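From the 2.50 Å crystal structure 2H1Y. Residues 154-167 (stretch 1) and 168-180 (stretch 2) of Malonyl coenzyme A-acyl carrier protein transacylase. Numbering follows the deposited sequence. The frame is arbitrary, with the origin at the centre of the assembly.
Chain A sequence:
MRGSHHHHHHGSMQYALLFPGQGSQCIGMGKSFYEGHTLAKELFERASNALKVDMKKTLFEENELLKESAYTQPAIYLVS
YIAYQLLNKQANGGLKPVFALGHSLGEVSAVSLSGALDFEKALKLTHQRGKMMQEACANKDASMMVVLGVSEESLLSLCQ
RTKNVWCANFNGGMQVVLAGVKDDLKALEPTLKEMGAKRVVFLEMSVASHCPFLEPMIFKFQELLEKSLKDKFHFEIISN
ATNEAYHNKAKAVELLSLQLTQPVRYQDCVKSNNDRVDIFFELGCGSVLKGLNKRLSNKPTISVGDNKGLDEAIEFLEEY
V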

# COMPACT_ATOMS: atom_id res chain seq x y z
N SER A 154 -15.50 18.75 1.93
CA SER A 154 -15.25 19.96 1.15
C SER A 154 -14.45 19.69 -0.12
O SER A 154 -14.69 20.32 -1.14
CB SER A 154 -14.54 20.99 2.00
OG SER A 154 -15.47 21.58 2.88
N LEU A 155 -13.53 18.74 -0.07
CA LEU A 155 -12.73 18.42 -1.25
C LEU A 155 -13.52 17.55 -2.19
O LEU A 155 -13.37 17.64 -3.41
CB LEU A 155 -11.42 17.73 -0.87
CG LEU A 155 -10.51 18.53 0.05
CD1 LEU A 155 -9.46 17.67 0.69
CD2 LEU A 155 -9.85 19.61 -0.74
N LEU A 156 -14.36 16.70 -1.62
CA LEU A 156 -15.24 15.88 -2.42
C LEU A 156 -16.07 16.78 -3.32
O LEU A 156 -16.03 16.64 -4.55
CB LEU A 156 -16.12 15.01 -1.53
CG LEU A 156 -16.59 13.72 -2.22
CD1 LEU A 156 -15.51 12.62 -2.21
CD2 LEU A 156 -17.88 13.20 -1.59
N SER A 157 -16.77 17.75 -2.74
CA SER A 157 -17.60 18.62 -3.57
C SER A 157 -16.81 19.58 -4.43
O SER A 157 -17.28 19.97 -5.50
CB SER A 157 -18.68 19.34 -2.76
OG SER A 157 -18.17 19.79 -1.54
N LEU A 158 -15.61 19.95 -4.00
CA LEU A 158 -14.75 20.76 -4.86
C LEU A 158 -14.33 19.97 -6.10
O LEU A 158 -14.36 20.50 -7.21
CB LEU A 158 -13.53 21.29 -4.12
CG LEU A 158 -12.41 21.89 -4.98
CD1 LEU A 158 -12.85 23.13 -5.70
CD2 LEU A 158 -11.23 22.22 -4.11
N CYS A 159 -13.96 18.71 -5.93
CA CYS A 159 -13.51 17.91 -7.07
C CYS A 159 -14.64 17.66 -8.04
O CYS A 159 -14.44 17.71 -9.25
CB CYS A 159 -12.87 16.59 -6.62
SG CYS A 159 -11.19 16.81 -5.99
N GLN A 160 -15.83 17.41 -7.50
CA GLN A 160 -17.03 17.10 -8.28
C GLN A 160 -17.54 18.27 -9.09
O GLN A 160 -18.18 18.07 -10.12
CB GLN A 160 -18.14 16.56 -7.38
CG GLN A 160 -17.86 15.14 -6.88
CD GLN A 160 -18.98 14.60 -6.02
OE1 GLN A 160 -20.01 15.27 -5.82
NE2 GLN A 160 -18.80 13.38 -5.49
N ARG A 161 -17.24 19.48 -8.65
CA ARG A 161 -17.53 20.65 -9.45
C ARG A 161 -16.32 21.13 -10.29
O ARG A 161 -16.35 22.21 -10.87
CB ARG A 161 -18.13 21.76 -8.56
CG ARG A 161 -17.13 22.54 -7.75
CD ARG A 161 -16.94 23.95 -8.33
NE ARG A 161 -15.95 24.74 -7.58
CZ ARG A 161 -15.99 24.91 -6.26
NH1 ARG A 161 -16.97 24.36 -5.55
NH2 ARG A 161 -15.05 25.62 -5.66
N THR A 162 -15.27 20.31 -10.37
CA THR A 162 -14.02 20.71 -11.06
C THR A 162 -13.56 19.64 -12.05
O THR A 162 -13.34 18.49 -11.67
CB THR A 162 -12.86 21.01 -10.07
OG1 THR A 162 -13.19 22.14 -9.24
CG2 THR A 162 -11.55 21.30 -10.81
N LYS A 163 -13.42 20.03 -13.31
CA LYS A 163 -12.93 19.14 -14.35
C LYS A 163 -11.50 18.63 -14.06
O LYS A 163 -10.64 19.39 -13.61
CB LYS A 163 -12.98 19.82 -15.74
CG LYS A 163 -14.42 20.11 -16.27
CD LYS A 163 -14.42 20.51 -17.79
CE LYS A 163 -15.62 21.39 -18.20
NZ LYS A 163 -16.93 20.66 -18.18
N ASN A 164 -11.30 17.34 -14.30
CA ASN A 164 -9.99 16.72 -14.31
C ASN A 164 -9.28 16.52 -12.95
O ASN A 164 -8.08 16.33 -12.90
CB ASN A 164 -9.09 17.38 -15.36
CG ASN A 164 -9.55 17.07 -16.80
OD1 ASN A 164 -9.39 17.89 -17.70
ND2 ASN A 164 -10.12 15.88 -17.01
N VAL A 165 -10.06 16.52 -11.88
CA VAL A 165 -9.53 16.41 -10.53
C VAL A 165 -10.42 15.49 -9.70
O VAL A 165 -11.64 15.60 -9.71
CB VAL A 165 -9.44 17.81 -9.84
CG1 VAL A 165 -8.85 17.68 -8.47
CG2 VAL A 165 -8.58 18.78 -10.64
N TRP A 166 -9.80 14.57 -8.98
CA TRP A 166 -10.54 13.63 -8.16
C TRP A 166 -9.85 13.40 -6.83
O TRP A 166 -8.63 13.47 -6.74
CB TRP A 166 -10.64 12.29 -8.89
CG TRP A 166 -11.48 12.32 -10.16
CD1 TRP A 166 -12.83 12.08 -10.26
CD2 TRP A 166 -11.02 12.59 -11.49
NE1 TRP A 166 -13.23 12.19 -11.57
CE2 TRP A 166 -12.15 12.51 -12.34
CE3 TRP A 166 -9.78 12.89 -12.04
CZ2 TRP A 166 -12.07 12.72 -13.71
CZ3 TRP A 166 -9.69 13.11 -13.40
CH2 TRP A 166 -10.84 13.04 -14.22
N CYS A 167 -10.64 13.11 -5.81
CA CYS A 167 -10.13 12.58 -4.55
C CYS A 167 -9.64 11.13 -4.69
O CYS A 167 -10.36 10.25 -5.16
CB CYS A 167 -11.23 12.67 -3.50
SG CYS A 167 -11.72 14.35 -3.08
N ALA A 168 -8.41 10.89 -4.24
CA ALA A 168 -7.76 9.59 -4.45
C ALA A 168 -7.41 8.83 -3.17
O ALA A 168 -7.42 7.60 -3.16
CB ALA A 168 -6.52 9.77 -5.31
N ASN A 169 -7.07 9.56 -2.12
CA ASN A 169 -6.88 8.96 -0.80
C ASN A 169 -7.62 9.75 0.24
O ASN A 169 -7.58 11.00 0.24
CB ASN A 169 -5.42 8.99 -0.37
CG ASN A 169 -4.49 8.19 -1.26
OD1 ASN A 169 -4.90 7.50 -2.21
ND2 ASN A 169 -3.21 8.28 -0.94
N PHE A 170 -8.27 9.05 1.16
CA PHE A 170 -8.68 9.64 2.42
C PHE A 170 -7.85 9.02 3.56
O PHE A 170 -8.17 7.96 4.11
CB PHE A 170 -10.20 9.47 2.64
CG PHE A 170 -11.06 10.05 1.54
CD1 PHE A 170 -11.86 9.22 0.75
CD2 PHE A 170 -11.07 11.42 1.29
CE1 PHE A 170 -12.66 9.75 -0.27
CE2 PHE A 170 -11.85 11.96 0.27
CZ PHE A 170 -12.66 11.12 -0.51
N ASN A 171 -6.79 9.72 3.92
CA ASN A 171 -5.79 9.16 4.83
C ASN A 171 -6.03 9.50 6.28
O ASN A 171 -5.32 9.02 7.17
CB ASN A 171 -4.40 9.57 4.38
CG ASN A 171 -4.01 8.94 3.08
OD1 ASN A 171 -4.48 7.85 2.73
ND2 ASN A 171 -3.16 9.62 2.34
N GLY A 172 -7.07 10.33 6.49
CA GLY A 172 -7.45 10.78 7.84
C GLY A 172 -6.57 11.91 8.32
O GLY A 172 -5.58 12.27 7.66
N GLY A 173 -6.93 12.49 9.46
CA GLY A 173 -6.18 13.59 10.04
C GLY A 173 -6.17 14.71 9.04
O GLY A 173 -5.17 15.43 8.90
N MET A 174 -7.29 14.83 8.31
CA MET A 174 -7.48 15.86 7.28
C MET A 174 -6.38 15.87 6.22
O MET A 174 -5.98 16.91 5.71
CB MET A 174 -7.68 17.22 7.93
CG MET A 174 -8.91 17.18 8.87
SD MET A 174 -9.36 18.80 9.48
CE MET A 174 -10.14 19.52 8.05
N GLN A 175 -5.88 14.67 5.92
CA GLN A 175 -4.94 14.48 4.83
C GLN A 175 -5.64 13.80 3.65
O GLN A 175 -6.11 12.67 3.77
CB GLN A 175 -3.72 13.65 5.27
CG GLN A 175 -2.55 13.78 4.31
CD GLN A 175 -1.63 12.57 4.31
OE1 GLN A 175 -1.77 11.67 3.46
NE2 GLN A 175 -0.69 12.55 5.25
N VAL A 176 -5.71 14.50 2.53
CA VAL A 176 -6.40 14.01 1.34
C VAL A 176 -5.51 14.13 0.11
O VAL A 176 -4.96 15.18 -0.18
CB VAL A 176 -7.79 14.70 1.16
CG1 VAL A 176 -8.47 14.32 -0.14
CG2 VAL A 176 -8.72 14.36 2.36
N VAL A 177 -5.38 13.03 -0.62
CA VAL A 177 -4.59 13.04 -1.84
C VAL A 177 -5.54 13.17 -3.03
O VAL A 177 -6.51 12.43 -3.13
CB VAL A 177 -3.71 11.79 -1.94
CG1 VAL A 177 -2.86 11.83 -3.21
CG2 VAL A 177 -2.82 11.68 -0.72
N LEU A 178 -5.26 14.14 -3.90
CA LEU A 178 -6.06 14.37 -5.09
C LEU A 178 -5.32 13.86 -6.31
O LEU A 178 -4.09 13.81 -6.32
CB LEU A 178 -6.43 15.84 -5.25
CG LEU A 178 -7.09 16.55 -4.06
CD1 LEU A 178 -7.27 18.04 -4.36
CD2 LEU A 178 -8.40 15.92 -3.58
N ALA A 179 -6.07 13.44 -7.34
CA ALA A 179 -5.44 12.94 -8.55
C ALA A 179 -5.96 13.69 -9.76
O ALA A 179 -7.08 14.19 -9.74
CB ALA A 179 -5.66 11.47 -8.70
N GLY A 180 -5.15 13.78 -10.81
CA GLY A 180 -5.60 14.42 -12.03
C GLY A 180 -4.54 15.01 -12.94
O GLY A 180 -3.37 14.61 -12.90

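A helix laid over a β-hairpin usually buries apolar side chains from one face of the sheet, while the strand backbones satisfy their polar groups with one another. This segment of the malonyl coenzyme A-acyl carrier protein transacylase is a compact example. At its centre lie Cys167 and Leu178, a non-hydrogen-bonded antiparallel pair whose CA atoms stand 4.5 Å apart. Their side chains share a face of the sheet, so that SG of Cys167 comes within 3.7 Å of CD2 of Leu178. The same methyl group meets the helix: CD2 of Leu178 lies 3.8 Å from SG of Cys159, and 4.4 Å from CB of Leu155. One leucine branch thus packs among the sulfurs of Cys159 and Cys167 and the side chain of Leu155.

Leu155 and Cys159 are one helical turn apart, joined by a backbone hydrogen bond from Cys159 N to Leu155 O (2.8 Å), and both direct their CA-to-CB bonds toward the hairpin. Leu155 also reaches Val176, where CD1 of the leucine approaches CB of the valine to 3.4 Å. Val176 and Leu178, two residues apart on an extended strand, therefore both serve the helix, whereas the intervening Val177 points away. The helix axis runs only 12° from the direction of strand 175-179, at a closest approach of 10.6 Å, a spacing filled by these side chains.

Phe170 extends the apolar layer. CZ of Phe170 lies 3.7 Å from CB of Cys167 and 3.6 Å from CD1 of Leu156, which sits at the ring edge. Although the CA-to-CB bonds of Leu156 and Phe170 both run sideways, the ends of their side chains come nearer and meet.

Farther out, the contact passes to the backbone. Trp166 and Ala179 form a hydrogen-bonded antiparallel pair: Trp166 N donates to Ala179 O (2.8 Å), and Ala179 N donates to Trp166 O (2.6 Å). Their side chains take the sheet face opposite Cys167 and Leu178, as strand alternation requires. Longer CA-H...O contacts flank this pair, with CA of Leu178 3.2 Å from O of Trp166 and CA of Val165 3.4 Å from O of Ala179.

At the polar edge, CA of Gly180 lies 3.2 Å from O of Asn164. The fit depends on glycine: an ideal CB on Gly180 would fall 2.1 Å from Asn164 O, and its backbone angles would also jam that atom against the preceding carbonyl oxygen.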